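Local structure of erythrocyte membrane protein 1 (Plasmodium falciparum, 6S8T) at residues R196-H201 with D385-Q390; W96-K101 with D108-P113; Q45-K50 with D134-H139; H67-R72 with V128-E133. The protein probably binds host cell-surface receptors, and its DBLbeta domain described here binds ICAM-1 in the cytoadhesion of malaria-infected erythrocytes. One frame throughout, in Å; residues are numbered along the deposited sequence.

In the fold
From the N terminus, the chain passes through residues 45-50 and then 67-72, both in the long loop region after helix 16-32. It next makes the hairpin of contact 2, which closes locally between 96-101 and 108-113. Contact 4 then closes at 128-133 and contact 3 at 134-139, so contact 2 lies inside the loop closed by contact 4, which lies inside that closed by contact 3. Contacts 3 and 4 touch each other, with centres 8 Å apart, and fasten the N-terminal loops to helices 128-132 and 137-163. Contact 1 follows in series, tying the loop before helix 202-221 to the start of helix 388-402; it touches contact 2, whose centre is 12 Å away.

Contact 1: residues R196-H201 with D385-Q390; sequences RDLWEH and DRDYQQ
The NH1 of R386 meets two acceptors, the backbone carbonyl of D197 and a water. Its bond to D197 O, 2.9 Å long, runs nearly along the C=O axis, and the oxygen lies in the guanidinium plane. The same plane holds the water, which also makes a weak bond to W199 O. R386 reaches this position with CG anti to the backbone N (chi1 -178°) and a bend at chi3 (-62°) that turns NE out of the extended line. Its NH2 meets E200 tip to tip in a salt bridge, with the carboxylate and guanidinium planes steeply inclined to each other; the modelled NH2 to OE1 distance of 2.5 Å is short enough to be doubtful in detail. The D197 side chain accepts from W199 N, which meets OD2 from above the carboxylate plane, in an Asx turn; R115 and Q293 bind the same carboxylate.

Farther along, R196 and Q390 cross at about a right angle. Q390 OE1 rests 3.5 Å from R196 CD, while R196 NH2 and Q390 NE2, both donors, share a water that accepts from each at 3.0 Å. The arginine's charge is met by E250 through NH1. Between these polar ends, L198 CD2 lies 3.9 Å from D387 OD1. D387 stands at the N-cap position, although its carboxylate is spent on R294 and makes no capping bond. The arrangement is an interhelix loop, shaped by an Asx turn, held by the type I turn (D385 to Y388) that leads into helix 388-402 and by Q390 in its first turn, within the mainly helical DBL fold.

Contact 2: residues W96-K101 with D108-P113; sequences WKIGEK and DAYIPP
W96 lays one face of its indole against two consecutive prolines. P112 CA stands 3.5 Å from the centroid of the six-membered ring and P113 CD 3.3 Å from that of the five-membered ring, both close to the ring normal, so each makes a CH-pi contact. Beyond the segments, W301 meets W96 edge-to-face and Q357 NE2 donates to W96 O. K97 contributes its carbonyl: I111 N donates to K97 O at 3.1 Å along an almost straight N-H line (173°), with the donor tilted from the carbonyl plane. I98 then divides its branches. CG1, anti to the carbonyl carbon, runs side by side with the Y110 ring and comes within 3.6 Å of CE1, whereas CG2 approaches D108 OD1 to 3.3 Å. At G99 a water stands between the two segments, taking a weak bond from G99 N and a longer one of 3.3 Å from A109 N. I111 carries the packing inward, since its side chain touches W297 of helix 293-319 as well as the K97 carbonyl. This is a short, weakly bonded antiparallel beta hairpin, with W96 laid by CH-pi contacts on P112 and P113 at the end away from the turn, set against the helices of the DBL domain.

Contact 3: residues Q45-K50 with D134-H139; sequences QGIYKK and DGKAIH
The imidazole of H139 is sandwiched between aliphatic groups. On one face Q45 CB makes a CH-pi contact, 3.9 Å from the ring centroid and offset toward the rim; on the opposite face I138 CG2, from the neighbouring residue, sits over the centre. Q45 OE1 lies over the same face as Q45 CB, 3.3 Å from CE1, with its amide plane inclined by 35° to the ring. The glutamine chain is extended beyond CG, which carries the amide across the ring. H139 ND1 accepts from the backbone N of D42, a bond consistent with a proton, in the neutral form, on NE2. Y48 OH, which is hydrogen-bonded to A43 O, lies 3.4 Å from H139 O.

Beside the imidazole, I47 packs against the carboxylate of D134 and the methylenes of K136. I47 points its CD1 at D134, 3.4 Å from OD2, and the two side chains cross at about a right angle. In the lysine, a bend at chi3 (-112°) sets CE beside I47 CD1, 3.9 Å away, while its CD packs 3.2 Å from Q45 O. Backbones come close as well, with G46 CA and H139 CA 4.7 Å apart.

G135, with positive phi, turns the chain away from the preceding short helix, and K136 takes the N-cap position of the next. What results is a surface contact in which an N-terminal loop lies across the turn that links the short helix 128-132 to helix 137-163, packed on the first turn of the latter in the DBL domain.

Contact 4: residues H67-R72 with V128-E133; sequences HSNDSR and VSWVTE
N69 and W130 both place CG anti to the carbonyl carbon, at chi1 of -84° and -73°, and these torsions set the two CG atoms so that the side chains cross obliquely, with N69 OD1 beside W130 CB. The two atoms are 3.6 Å apart, and the amide and indole planes are inclined by 51°. At the other end of the amide, ND2 has both W130 O and V131 CG2 as neighbours, 3.7 Å from the latter, which is likewise anti to its carbonyl carbon. N69 OD1 accepts from K49 N of the 45-50 loop while its flank packs on W130 CB, so this atom joins contacts 3 and 4. Farther out on the indole, D70 O lies at the ring edge, 3.9 Å from CZ3, and S71 CA lies obliquely nearby.

Within the loop, S68 OG accepts from D70 N in an ST turn, and D144 of helix 137-163 receives the S68 hydroxyl and N69 N. R72 grips D70 side-on, NE to OD1 at 2.9 Å and NH2 to OD2 at 2.7 Å, both on syn lone pairs; S121 takes a further bond from NH2. On the helix side, T132 OG1 returns to V128 O at 2.7 Å, while V131 packs on I214 of helix 202-221. The contact is therefore an ST-turn-containing loop that also holds a bidentate R72-D70 salt bridge, resting on the short helix 128-132 of the Duffy-binding fold.

Contact 1: residues R196-H201 with D385-Q390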
# COMPACT_ATOMS: atom_id res chain seq x y z
N ARG A 196 -4.87 10.93 4.59
CA ARG A 196 -4.91 9.72 5.40
C ARG A 196 -3.57 8.99 5.47
O ARG A 196 -3.42 8.10 6.31
CB ARG A 196 -5.98 8.76 4.86
CG ARG A 196 -7.39 9.34 4.82
CD ARG A 196 -8.37 8.42 4.09
NE ARG A 196 -9.72 8.96 4.10
CZ ARG A 196 -10.81 8.30 3.72
NH1 ARG A 196 -12.00 8.89 3.78
NH2 ARG A 196 -10.71 7.05 3.28
N ASP A 197 -2.60 9.34 4.62
CA ASP A 197 -1.37 8.57 4.51
C ASP A 197 -0.56 8.60 5.81
O ASP A 197 -0.47 9.64 6.48
CB ASP A 197 -0.52 9.11 3.35
CG ASP A 197 0.80 8.38 3.20
OD1 ASP A 197 0.82 7.25 2.66
OD2 ASP A 197 1.83 8.94 3.64
N LEU A 198 0.04 7.46 6.16
CA LEU A 198 0.68 7.28 7.46
C LEU A 198 2.17 7.59 7.49
O LEU A 198 2.76 7.59 8.57
CB LEU A 198 0.47 5.85 7.95
CG LEU A 198 -0.98 5.44 8.23
CD1 LEU A 198 -1.05 3.95 8.51
CD2 LEU A 198 -1.54 6.23 9.38
N TRP A 199 2.81 7.85 6.34
CA TRP A 199 4.25 8.09 6.33
C TRP A 199 4.53 9.53 6.72
O TRP A 199 4.18 10.46 5.99
CB TRP A 199 4.84 7.78 4.95
CG TRP A 199 6.35 7.80 4.94
CD1 TRP A 199 7.18 7.68 6.02
CD2 TRP A 199 7.21 7.96 3.80
NE1 TRP A 199 8.49 7.74 5.63
CE2 TRP A 199 8.54 7.92 4.27
CE3 TRP A 199 6.98 8.14 2.43
CZ2 TRP A 199 9.63 8.05 3.42
CZ3 TRP A 199 8.07 8.27 1.59
CH2 TRP A 199 9.38 8.22 2.08
N GLU A 200 5.16 9.73 7.88
CA GLU A 200 5.55 11.05 8.35
C GLU A 200 7.03 11.25 8.08
O GLU A 200 7.87 10.51 8.61
CB GLU A 200 5.22 11.23 9.83
CG GLU A 200 3.72 11.29 10.10
CD GLU A 200 3.38 11.50 11.56
OE1 GLU A 200 2.50 12.34 11.86
OE2 GLU A 200 4.00 10.83 12.41
N HIS A 201 7.35 12.24 7.26
CA HIS A 201 8.71 12.46 6.79
C HIS A 201 8.83 13.92 6.39
O HIS A 201 7.83 14.62 6.23
CB HIS A 201 9.04 11.52 5.62
CG HIS A 201 10.48 11.51 5.24
ND1 HIS A 201 10.97 12.24 4.18
CD2 HIS A 201 11.54 10.86 5.77
CE1 HIS A 201 12.27 12.05 4.07
NE2 HIS A 201 12.64 11.21 5.03
N ASP A 385 -4.09 7.67 17.03
CA ASP A 385 -3.50 7.39 15.73
C ASP A 385 -4.21 8.16 14.63
O ASP A 385 -5.39 8.50 14.74
CB ASP A 385 -3.55 5.89 15.43
CG ASP A 385 -2.47 5.11 16.16
OD1 ASP A 385 -1.32 5.59 16.22
OD2 ASP A 385 -2.78 4.01 16.68
N ARG A 386 -3.48 8.43 13.55
CA ARG A 386 -4.04 9.18 12.43
C ARG A 386 -5.19 8.42 11.77
O ARG A 386 -6.11 9.04 11.22
CB ARG A 386 -2.95 9.49 11.41
CG ARG A 386 -3.40 10.31 10.21
CD ARG A 386 -2.23 10.74 9.34
NE ARG A 386 -1.30 11.60 10.07
CZ ARG A 386 -0.14 12.04 9.59
NH1 ARG A 386 0.24 11.69 8.37
NH2 ARG A 386 0.64 12.82 10.33
N ASP A 387 -5.17 7.09 11.83
CA ASP A 387 -6.17 6.26 11.15
C ASP A 387 -7.12 5.57 12.13
O ASP A 387 -7.80 4.61 11.74
CB ASP A 387 -5.48 5.22 10.28
CG ASP A 387 -4.58 4.29 11.08
OD1 ASP A 387 -3.99 4.75 12.08
OD2 ASP A 387 -4.45 3.10 10.71
N TYR A 388 -7.20 6.04 13.38
CA TYR A 388 -8.01 5.34 14.37
C TYR A 388 -9.47 5.24 13.92
O TYR A 388 -10.05 4.15 13.88
CB TYR A 388 -7.91 6.03 15.72
CG TYR A 388 -8.70 5.33 16.81
CD1 TYR A 388 -8.21 4.19 17.42
CD2 TYR A 388 -9.95 5.80 17.20
CE1 TYR A 388 -8.93 3.53 18.40
CE2 TYR A 388 -10.67 5.16 18.19
CZ TYR A 388 -10.16 4.03 18.78
OH TYR A 388 -10.88 3.38 19.76
N GLN A 389 -10.07 6.38 13.54
CA GLN A 389 -11.48 6.39 13.16
C GLN A 389 -11.75 5.51 11.95
O GLN A 389 -12.73 4.76 11.92
CB GLN A 389 -11.94 7.83 12.88
CG GLN A 389 -11.90 8.75 14.08
CD GLN A 389 -12.93 8.37 15.13
OE1 GLN A 389 -12.58 7.84 16.19
NE2 GLN A 389 -14.20 8.64 14.85
N GLN A 390 -10.88 5.59 10.93
CA GLN A 390 -11.09 4.78 9.73
C GLN A 390 -10.95 3.29 10.04
O GLN A 390 -11.69 2.47 9.48
CB GLN A 390 -10.11 5.20 8.63
CG GLN A 390 -10.31 4.46 7.30
CD GLN A 390 -9.38 4.95 6.18
OE1 GLN A 390 -8.48 5.76 6.40
NE2 GLN A 390 -9.62 4.45 4.97
O HOH W 1 -8.46 5.28 2.37
O HOH W 2 2.61 13.27 7.08

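Contact 2: residues W96-K101 with D108-P113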
# COMPACT_ATOMS: atom_id res chain seq x y z
N TRP A 96 11.90 -3.55 5.46
CA TRP A 96 11.02 -2.41 5.69
C TRP A 96 11.46 -1.66 6.95
O TRP A 96 11.80 -2.27 7.96
CB TRP A 96 9.56 -2.86 5.84
CG TRP A 96 8.98 -3.53 4.62
CD1 TRP A 96 9.64 -4.29 3.69
CD2 TRP A 96 7.61 -3.51 4.20
NE1 TRP A 96 8.77 -4.73 2.72
CE2 TRP A 96 7.51 -4.27 3.02
CE3 TRP A 96 6.45 -2.92 4.72
CZ2 TRP A 96 6.31 -4.44 2.34
CZ3 TRP A 96 5.25 -3.10 4.05
CH2 TRP A 96 5.20 -3.86 2.87
N LYS A 97 11.45 -0.33 6.88
CA LYS A 97 11.85 0.47 8.02
C LYS A 97 10.68 1.30 8.53
O LYS A 97 9.71 1.57 7.82
CB LYS A 97 13.04 1.38 7.69
CG LYS A 97 13.93 1.66 8.90
CD LYS A 97 15.36 2.00 8.49
CE LYS A 97 16.34 1.75 9.63
NZ LYS A 97 17.30 0.64 9.31
N ILE A 98 10.79 1.69 9.79
CA ILE A 98 9.75 2.43 10.48
C ILE A 98 9.74 3.88 10.02
O ILE A 98 10.76 4.43 9.60
CB ILE A 98 9.96 2.31 12.01
CG1 ILE A 98 10.14 0.84 12.41
CG2 ILE A 98 8.80 2.93 12.78
CD1 ILE A 98 11.60 0.38 12.49
N GLY A 99 8.57 4.51 10.09
CA GLY A 99 8.48 5.92 9.76
C GLY A 99 9.32 6.77 10.69
O GLY A 99 9.52 6.45 11.87
N GLU A 100 9.81 7.89 10.16
CA GLU A 100 10.66 8.78 10.93
C GLU A 100 9.81 9.68 11.82
O GLU A 100 9.99 10.90 11.84
CB GLU A 100 11.57 9.58 10.00
CG GLU A 100 12.56 8.70 9.25
CD GLU A 100 13.37 9.46 8.22
OE1 GLU A 100 13.39 10.70 8.27
OE2 GLU A 100 13.98 8.80 7.35
N LYS A 101 8.87 9.06 12.55
CA LYS A 101 8.04 9.73 13.54
C LYS A 101 8.85 9.85 14.83
O LYS A 101 9.17 8.84 15.46
CB LYS A 101 6.75 8.97 13.78
CG LYS A 101 5.83 9.63 14.78
CD LYS A 101 4.69 8.72 15.19
CE LYS A 101 3.70 9.45 16.08
NZ LYS A 101 2.60 8.58 16.59
N ASP A 108 3.87 2.77 15.57
CA ASP A 108 4.75 2.45 14.46
C ASP A 108 3.97 1.72 13.38
O ASP A 108 3.04 0.96 13.65
CB ASP A 108 5.93 1.58 14.91
CG ASP A 108 6.88 2.32 15.84
OD1 ASP A 108 7.18 3.50 15.55
OD2 ASP A 108 7.31 1.73 16.85
N ALA A 109 4.38 1.96 12.13
CA ALA A 109 3.84 1.26 10.97
C ALA A 109 4.95 1.17 9.94
O ALA A 109 5.54 2.19 9.58
CB ALA A 109 2.63 1.99 10.40
N TYR A 110 5.25 -0.05 9.49
CA TYR A 110 6.38 -0.24 8.59
C TYR A 110 6.03 0.22 7.18
O TYR A 110 4.96 -0.08 6.65
CB TYR A 110 6.81 -1.71 8.60
CG TYR A 110 7.22 -2.19 9.98
CD1 TYR A 110 8.52 -2.02 10.43
CD2 TYR A 110 6.30 -2.78 10.83
CE1 TYR A 110 8.90 -2.44 11.69
CE2 TYR A 110 6.67 -3.21 12.10
CZ TYR A 110 7.97 -3.04 12.52
OH TYR A 110 8.34 -3.46 13.78
N ILE A 111 6.95 0.97 6.57
CA ILE A 111 6.73 1.61 5.27
C ILE A 111 7.12 0.64 4.16
O ILE A 111 8.27 0.16 4.14
CB ILE A 111 7.53 2.92 5.16
CG1 ILE A 111 7.34 3.78 6.41
CG2 ILE A 111 7.14 3.68 3.90
CD1 ILE A 111 5.90 4.20 6.66
N PRO A 112 6.23 0.33 3.22
CA PRO A 112 6.61 -0.51 2.08
C PRO A 112 7.66 0.18 1.22
O PRO A 112 7.58 1.39 0.99
CB PRO A 112 5.29 -0.68 1.30
CG PRO A 112 4.20 -0.30 2.29
CD PRO A 112 4.81 0.73 3.19
N PRO A 113 8.66 -0.56 0.74
CA PRO A 113 9.65 0.05 -0.17
C PRO A 113 9.03 0.67 -1.40
O PRO A 113 9.53 1.70 -1.88
CB PRO A 113 10.56 -1.13 -0.53
CG PRO A 113 10.47 -2.05 0.63
CD PRO A 113 9.04 -1.93 1.13
O HOH W 3 6.18 4.63 11.55

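Contact 3: residues Q45-K50 with D134-H139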
# COMPACT_ATOMS: atom_id res chain seq x y z
N GLN A 45 -8.22 21.96 -18.85
CA GLN A 45 -8.73 23.27 -18.46
C GLN A 45 -7.85 23.96 -17.42
O GLN A 45 -8.26 24.99 -16.88
CB GLN A 45 -10.16 23.16 -17.94
CG GLN A 45 -11.15 22.63 -18.96
CD GLN A 45 -12.56 22.54 -18.41
OE1 GLN A 45 -12.93 23.28 -17.50
NE2 GLN A 45 -13.36 21.62 -18.95
N GLY A 46 -6.67 23.41 -17.13
CA GLY A 46 -5.75 24.04 -16.21
C GLY A 46 -4.67 24.83 -16.94
O GLY A 46 -4.49 24.73 -18.15
N ILE A 47 -3.95 25.65 -16.17
CA ILE A 47 -2.85 26.46 -16.67
C ILE A 47 -1.58 26.03 -15.95
O ILE A 47 -1.56 25.97 -14.71
CB ILE A 47 -3.11 27.96 -16.48
CG1 ILE A 47 -4.34 28.39 -17.28
CG2 ILE A 47 -1.89 28.77 -16.89
CD1 ILE A 47 -4.61 29.89 -17.25
N TYR A 48 -0.54 25.73 -16.71
CA TYR A 48 0.70 25.17 -16.18
C TYR A 48 1.87 26.03 -16.62
O TYR A 48 2.06 26.26 -17.82
CB TYR A 48 0.89 23.72 -16.64
CG TYR A 48 -0.33 22.85 -16.40
CD1 TYR A 48 -0.56 22.26 -15.17
CD2 TYR A 48 -1.26 22.63 -17.42
CE1 TYR A 48 -1.67 21.46 -14.94
CE2 TYR A 48 -2.38 21.83 -17.20
CZ TYR A 48 -2.58 21.26 -15.97
OH TYR A 48 -3.68 20.47 -15.75
N LYS A 49 2.65 26.52 -15.65
CA LYS A 49 3.81 27.38 -15.91
C LYS A 49 3.42 28.63 -16.70
O LYS A 49 4.22 29.17 -17.47
CB LYS A 49 4.92 26.61 -16.63
CG LYS A 49 5.43 25.41 -15.86
CD LYS A 49 6.43 24.60 -16.66
CE LYS A 49 6.86 23.36 -15.88
NZ LYS A 49 7.80 22.51 -16.65
N LYS A 50 2.18 29.08 -16.51
CA LYS A 50 1.65 30.29 -17.15
C LYS A 50 1.75 30.19 -18.68
O LYS A 50 2.37 31.03 -19.34
CB LYS A 50 2.35 31.54 -16.62
CG LYS A 50 2.19 31.73 -15.12
CD LYS A 50 2.90 32.98 -14.63
CE LYS A 50 2.71 33.18 -13.13
NZ LYS A 50 3.46 34.36 -12.63
N ASP A 134 -4.70 31.75 -10.96
CA ASP A 134 -5.63 31.93 -12.07
C ASP A 134 -7.05 31.50 -11.72
O ASP A 134 -7.93 31.55 -12.60
CB ASP A 134 -5.14 31.16 -13.30
CG ASP A 134 -3.94 31.82 -13.95
OD1 ASP A 134 -3.89 33.07 -13.98
OD2 ASP A 134 -3.05 31.09 -14.43
N GLY A 135 -7.30 31.08 -10.48
CA GLY A 135 -8.63 30.66 -10.10
C GLY A 135 -9.07 29.32 -10.65
O GLY A 135 -10.26 29.00 -10.58
N LYS A 136 -8.16 28.53 -11.21
CA LYS A 136 -8.48 27.23 -11.77
C LYS A 136 -7.72 26.11 -11.06
O LYS A 136 -7.19 25.19 -11.68
CB LYS A 136 -8.19 27.20 -13.27
CG LYS A 136 -9.02 28.19 -14.09
CD LYS A 136 -9.01 27.84 -15.57
CE LYS A 136 -8.26 28.88 -16.39
NZ LYS A 136 -8.97 30.19 -16.43
N ALA A 137 -7.67 26.19 -9.72
CA ALA A 137 -6.94 25.20 -8.94
C ALA A 137 -7.57 23.82 -9.00
O ALA A 137 -6.88 22.82 -8.77
CB ALA A 137 -6.82 25.65 -7.49
N ILE A 138 -8.87 23.74 -9.29
CA ILE A 138 -9.53 22.45 -9.43
C ILE A 138 -8.93 21.66 -10.59
O ILE A 138 -8.67 20.45 -10.47
CB ILE A 138 -11.05 22.65 -9.61
CG1 ILE A 138 -11.69 22.99 -8.27
CG2 ILE A 138 -11.70 21.40 -10.19
CD1 ILE A 138 -11.51 21.92 -7.24
N HIS A 139 -8.66 22.34 -11.70
CA HIS A 139 -8.16 21.68 -12.90
C HIS A 139 -6.65 21.55 -12.92
O HIS A 139 -6.13 20.56 -13.45
CB HIS A 139 -8.63 22.44 -14.14
CG HIS A 139 -10.11 22.70 -14.17
ND1 HIS A 139 -11.02 21.73 -14.51
CD2 HIS A 139 -10.82 23.81 -13.89
CE1 HIS A 139 -12.24 22.24 -14.45
NE2 HIS A 139 -12.15 23.50 -14.07

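Contact 4: residues H67-R72 with V128-E133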
# COMPACT_ATOMS: atom_id res chain seq x y z
N HIS A 67 3.10 19.85 -18.73
CA HIS A 67 1.78 19.99 -18.11
C HIS A 67 1.86 19.81 -16.60
O HIS A 67 1.08 19.07 -15.99
CB HIS A 67 0.81 18.99 -18.73
CG HIS A 67 0.70 19.10 -20.22
ND1 HIS A 67 1.64 18.57 -21.08
CD2 HIS A 67 -0.23 19.69 -21.00
CE1 HIS A 67 1.29 18.83 -22.32
NE2 HIS A 67 0.16 19.51 -22.31
N SER A 68 2.82 20.49 -15.98
CA SER A 68 3.07 20.38 -14.55
C SER A 68 3.41 21.75 -13.99
O SER A 68 3.95 22.61 -14.69
CB SER A 68 4.20 19.39 -14.25
OG SER A 68 4.62 19.48 -12.90
N ASN A 69 3.10 21.95 -12.70
CA ASN A 69 3.43 23.17 -11.99
C ASN A 69 4.59 22.98 -11.02
O ASN A 69 4.70 23.71 -10.03
CB ASN A 69 2.21 23.72 -11.25
CG ASN A 69 1.32 24.57 -12.14
OD1 ASN A 69 1.81 25.26 -13.03
ND2 ASN A 69 0.02 24.53 -11.90
N ASP A 70 5.45 22.00 -11.28
CA ASP A 70 6.71 21.87 -10.56
C ASP A 70 7.54 23.13 -10.78
O ASP A 70 7.78 23.54 -11.92
CB ASP A 70 7.47 20.63 -11.03
CG ASP A 70 8.65 20.27 -10.14
OD1 ASP A 70 9.30 21.17 -9.57
OD2 ASP A 70 8.93 19.06 -10.00
N SER A 71 7.98 23.74 -9.68
CA SER A 71 8.70 25.01 -9.72
C SER A 71 10.20 24.85 -9.94
O SER A 71 10.99 25.65 -9.42
CB SER A 71 8.45 25.79 -8.42
OG SER A 71 9.04 25.13 -7.32
N ARG A 72 10.61 23.84 -10.70
CA ARG A 72 12.02 23.59 -10.96
C ARG A 72 12.28 23.55 -12.47
O ARG A 72 11.36 23.43 -13.28
CB ARG A 72 12.48 22.28 -10.31
CG ARG A 72 12.47 22.33 -8.79
CD ARG A 72 12.76 20.97 -8.18
NE ARG A 72 11.77 19.97 -8.58
CZ ARG A 72 11.77 18.71 -8.16
NH1 ARG A 72 12.72 18.28 -7.34
NH2 ARG A 72 10.83 17.87 -8.57
N VAL A 128 2.56 26.94 -5.24
CA VAL A 128 1.14 27.11 -4.94
C VAL A 128 0.55 28.33 -5.63
O VAL A 128 -0.67 28.41 -5.79
CB VAL A 128 0.93 27.20 -3.41
CG1 VAL A 128 1.38 25.91 -2.74
CG2 VAL A 128 1.67 28.40 -2.83
N SER A 129 1.38 29.29 -6.03
CA SER A 129 0.86 30.43 -6.78
C SER A 129 0.43 30.02 -8.18
O SER A 129 -0.65 30.39 -8.65
CB SER A 129 1.92 31.54 -6.85
OG SER A 129 2.18 32.07 -5.56
N TRP A 130 1.27 29.23 -8.87
CA TRP A 130 0.94 28.80 -10.23
C TRP A 130 -0.31 27.93 -10.25
O TRP A 130 -1.03 27.90 -11.26
CB TRP A 130 2.12 28.05 -10.85
CG TRP A 130 3.27 28.93 -11.23
CD1 TRP A 130 3.31 30.30 -11.22
CD2 TRP A 130 4.57 28.50 -11.68
NE1 TRP A 130 4.54 30.74 -11.64
CE2 TRP A 130 5.33 29.66 -11.93
CE3 TRP A 130 5.15 27.25 -11.90
CZ2 TRP A 130 6.65 29.60 -12.38
CZ3 TRP A 130 6.46 27.20 -12.35
CH2 TRP A 130 7.19 28.37 -12.59
N VAL A 131 -0.60 27.23 -9.15
CA VAL A 131 -1.77 26.36 -9.11
C VAL A 131 -3.05 27.16 -8.89
O VAL A 131 -4.10 26.81 -9.44
CB VAL A 131 -1.58 25.29 -8.03
CG1 VAL A 131 -2.76 24.32 -8.01
CG2 VAL A 131 -0.28 24.53 -8.26
N THR A 132 -2.99 28.25 -8.11
CA THR A 132 -4.20 28.91 -7.63
C THR A 132 -4.41 30.33 -8.14
O THR A 132 -5.54 30.81 -8.08
CB THR A 132 -4.20 28.96 -6.09
OG1 THR A 132 -3.06 29.69 -5.63
CG2 THR A 132 -4.17 27.55 -5.51
N GLU A 133 -3.37 31.00 -8.65
CA GLU A 133 -3.49 32.43 -8.94
C GLU A 133 -4.50 32.70 -10.05
O GLU A 133 -5.11 33.78 -10.08
CB GLU A 133 -2.13 33.01 -9.32
CG GLU A 133 -2.06 34.52 -9.26
CD GLU A 133 -2.17 35.06 -7.84
OE1 GLU A 133 -1.79 34.33 -6.90
OE2 GLU A 133 -2.63 36.20 -7.67